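Local coordinates for endo-1,4-beta-xylanase C (Paenibacillus barcinonensis, PDB 4XUO), which hydrolyses internal beta-1,4-xylosidic linkages in xylan and is represented here by its first CBM22 module, a xylan-binding domain that carries a calcium ion, at residues Leu12-Glu17 with Asp149-Arg154. Sequence-based numbering, arbitrary orientation.
Sequences LSHSFE and DEFQIR. With CA (calcium ion), chain C.
Leu12 and His14 pair antiparallel with Ile153 and Phe151, strand 12-14 running at 170° to strand 151-154, and each pair closes two backbone hydrogen bonds. The shortest joins His14 N to Phe151 O at 2.8 Å and is almost straight; the return bond from Phe151 N to His14 O is more bent. On the inward face the His14 and Phe151 side chains run alongside one another in a common direction. His14 ND1 comes within 3.9 Å of Phe151 CD2, but the ring planes are 41° apart, an oblique meeting. Trp24 ties the two together, hydrogen-bonding to His14 ND1 and setting its ring edge-to-face with that of Phe151. On the face shared with Ser13, Gln152 CG lies 3.7 Å from Leu12 O and the chain runs on extended from there. This pairing puts the N-terminal strand alongside strand 146-157 in one sheet of the CBM22 beta-sandwich, and beyond the end of the paired strands a calcium ion joins residues 15-17 to Asp149. With chi1 at -156° the Asp149 carboxylate swings to the side of its own carbonyl carbon and reaches the calcium in bidentate fashion, OD1 at 2.5 Å and OD2 at 2.6 Å. Residues 12-17 supply Ser15 O and Glu17 OE2, each 2.4 Å from calcium; Gln41 O and Gln44 O also bind. Tyr40 N donates to Asp149 OD2, while Asp149 OD1 meets the rim of the Phe16 ring in its plane, beside CD2. Glu150 acts from the second shell: the metal-bound water donates to its OE2 over 2.7 Å.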
loop_
_atom_site.group_PDB
_atom_site.type_symbol
_atom_site.label_atom_id
_atom_site.label_comp_id
_atom_site.label_asym_id
_atom_site.label_seq_id
_atom_site.Cartn_x
_atom_site.Cartn_y
_atom_site.Cartn_z
ATOM N N LEU A 12 -1.822 -2.942 -11.848
ATOM C CA LEU A 12 -2.482 -3.773 -10.835
ATOM C C LEU A 12 -3.758 -3.072 -10.385
ATOM O O LEU A 12 -3.805 -1.835 -10.334
ATOM C CB LEU A 12 -1.594 -3.955 -9.601
ATOM C CG LEU A 12 -0.485 -4.981 -9.517
ATOM C CD1 LEU A 12 -0.113 -5.183 -8.051
ATOM C CD2 LEU A 12 -0.875 -6.319 -10.116
ATOM N N SER A 13 -4.778 -3.862 -10.072
ATOM C CA SER A 13 -6.053 -3.351 -9.531
ATOM C C SER A 13 -6.604 -4.378 -8.538
ATOM O O SER A 13 -6.868 -5.539 -8.924
ATOM C CB SER A 13 -7.059 -3.130 -10.657
ATOM O OG SER A 13 -8.276 -2.588 -10.164
ATOM N N HIS A 14 -6.761 -3.952 -7.278
ATOM C CA HIS A 14 -7.210 -4.820 -6.192
ATOM C C HIS A 14 -8.465 -4.308 -5.507
ATOM O O HIS A 14 -8.440 -3.261 -4.824
ATOM C CB HIS A 14 -6.135 -4.951 -5.126
ATOM C CG HIS A 14 -4.901 -5.657 -5.577
ATOM N ND1 HIS A 14 -3.770 -5.704 -4.796
ATOM C CD2 HIS A 14 -4.620 -6.366 -6.694
ATOM C CE1 HIS A 14 -2.859 -6.453 -5.389
ATOM N NE2 HIS A 14 -3.339 -6.841 -6.560
ATOM N N SER A 15 -9.558 -5.057 -5.692
ATOM C CA SER A 15 -10.865 -4.751 -5.067
ATOM C C SER A 15 -11.168 -5.579 -3.822
ATOM O O SER A 15 -12.084 -5.229 -3.044
ATOM C CB SER A 15 -11.966 -4.979 -6.094
ATOM O OG SER A 15 -12.096 -6.372 -6.343
ATOM N N PHE A 16 -10.434 -6.680 -3.649
ATOM C CA PHE A 16 -10.515 -7.568 -2.482
ATOM C C PHE A 16 -11.850 -8.319 -2.382
ATOM O O PHE A 16 -12.159 -8.876 -1.345
ATOM C CB PHE A 16 -10.187 -6.814 -1.175
ATOM C CG PHE A 16 -8.801 -6.202 -1.191
ATOM C CD1 PHE A 16 -7.696 -7.027 -1.257
ATOM C CD2 PHE A 16 -8.619 -4.819 -1.262
ATOM C CE1 PHE A 16 -6.412 -6.491 -1.321
ATOM C CE2 PHE A 16 -7.353 -4.272 -1.314
ATOM C CZ PHE A 16 -6.238 -5.116 -1.353
ATOM N N GLU A 17 -12.563 -8.381 -3.497
ATOM C CA GLU A 17 -13.927 -8.889 -3.551
ATOM C C GLU A 17 -14.015 -10.405 -3.694
ATOM O O GLU A 17 -15.095 -10.969 -3.544
ATOM C CB GLU A 17 -14.666 -8.238 -4.705
ATOM C CG GLU A 17 -14.888 -6.751 -4.523
ATOM C CD GLU A 17 -15.680 -6.412 -3.281
ATOM O OE1 GLU A 17 -16.793 -6.961 -3.119
ATOM O OE2 GLU A 17 -15.218 -5.584 -2.473
ATOM N N ASP A 149 -8.774 -0.379 0.522
ATOM C CA ASP A 149 -9.646 -0.873 -0.579
ATOM C C ASP A 149 -9.382 -0.116 -1.886
ATOM O O ASP A 149 -8.777 0.955 -1.886
ATOM C CB ASP A 149 -11.130 -0.739 -0.172
ATOM C CG ASP A 149 -12.054 -1.707 -0.927
ATOM O OD1 ASP A 149 -11.554 -2.592 -1.713
ATOM O OD2 ASP A 149 -13.284 -1.594 -0.715
ATOM N N GLU A 150 -9.839 -0.677 -3.006
ATOM C CA GLU A 150 -9.710 -0.045 -4.325
ATOM C C GLU A 150 -8.279 0.421 -4.548
ATOM O O GLU A 150 -8.021 1.572 -4.853
ATOM C CB GLU A 150 -10.729 1.095 -4.524
ATOM C CG GLU A 150 -12.136 0.588 -4.763
ATOM C CD GLU A 150 -12.293 -0.168 -6.070
ATOM O OE1 GLU A 150 -12.494 0.488 -7.122
ATOM O OE2 GLU A 150 -12.224 -1.422 -6.049
ATOM N N PHE A 151 -7.352 -0.504 -4.354
ATOM C CA PHE A 151 -5.934 -0.234 -4.584
ATOM C C PHE A 151 -5.614 -0.348 -6.068
ATOM O O PHE A 151 -6.139 -1.235 -6.744
ATOM C CB PHE A 151 -5.070 -1.196 -3.758
ATOM C CG PHE A 151 -3.587 -1.032 -3.994
ATOM C CD1 PHE A 151 -2.874 -0.008 -3.399
ATOM C CD2 PHE A 151 -2.918 -1.922 -4.809
ATOM C CE1 PHE A 151 -1.514 0.144 -3.627
ATOM C CE2 PHE A 151 -1.557 -1.788 -5.049
ATOM C CZ PHE A 151 -0.851 -0.753 -4.453
ATOM N N GLN A 152 -4.797 0.573 -6.576
ATOM C CA GLN A 152 -4.445 0.606 -8.008
ATOM C C GLN A 152 -3.032 1.129 -8.261
ATOM O O GLN A 152 -2.566 2.021 -7.574
ATOM C CB GLN A 152 -5.457 1.487 -8.758
ATOM C CG GLN A 152 -5.280 1.606 -10.258
ATOM C CD GLN A 152 -6.340 2.526 -10.881
ATOM O OE1 GLN A 152 -7.457 2.100 -11.124
ATOM N NE2 GLN A 152 -6.007 3.783 -11.092
ATOM N N ILE A 153 -2.372 0.592 -9.283
ATOM C CA ILE A 153 -1.131 1.131 -9.767
ATOM C C ILE A 153 -1.321 1.301 -11.289
ATOM O O ILE A 153 -1.680 0.336 -11.954
ATOM C CB ILE A 153 0.068 0.190 -9.507
ATOM C CG1 ILE A 153 0.240 -0.076 -8.007
ATOM C CG2 ILE A 153 1.319 0.769 -10.123
ATOM C CD1 ILE A 153 1.475 -0.894 -7.639
ATOM N N ARG A 154 -1.058 2.512 -11.783
ATOM C CA ARG A 154 -1.228 2.889 -13.201
ATOM C C ARG A 154 0.122 3.390 -13.743
ATOM O O ARG A 154 0.894 4.056 -13.053
ATOM C CB ARG A 154 -2.328 3.985 -13.315
ATOM C CG ARG A 154 -2.632 4.462 -14.735
ATOM C CD ARG A 154 -3.469 5.736 -14.722
ATOM N NE ARG A 154 -4.816 5.465 -14.239
ATOM C CZ ARG A 154 -5.834 5.081 -15.007
ATOM N NH1 ARG A 154 -5.682 4.921 -16.326
ATOM N NH2 ARG A 154 -7.019 4.861 -14.453
HETATM CA CA CA C . -13.699 -3.711 -2.160
HETATM O O HOH W 1 -13.801 -2.815 -4.309
#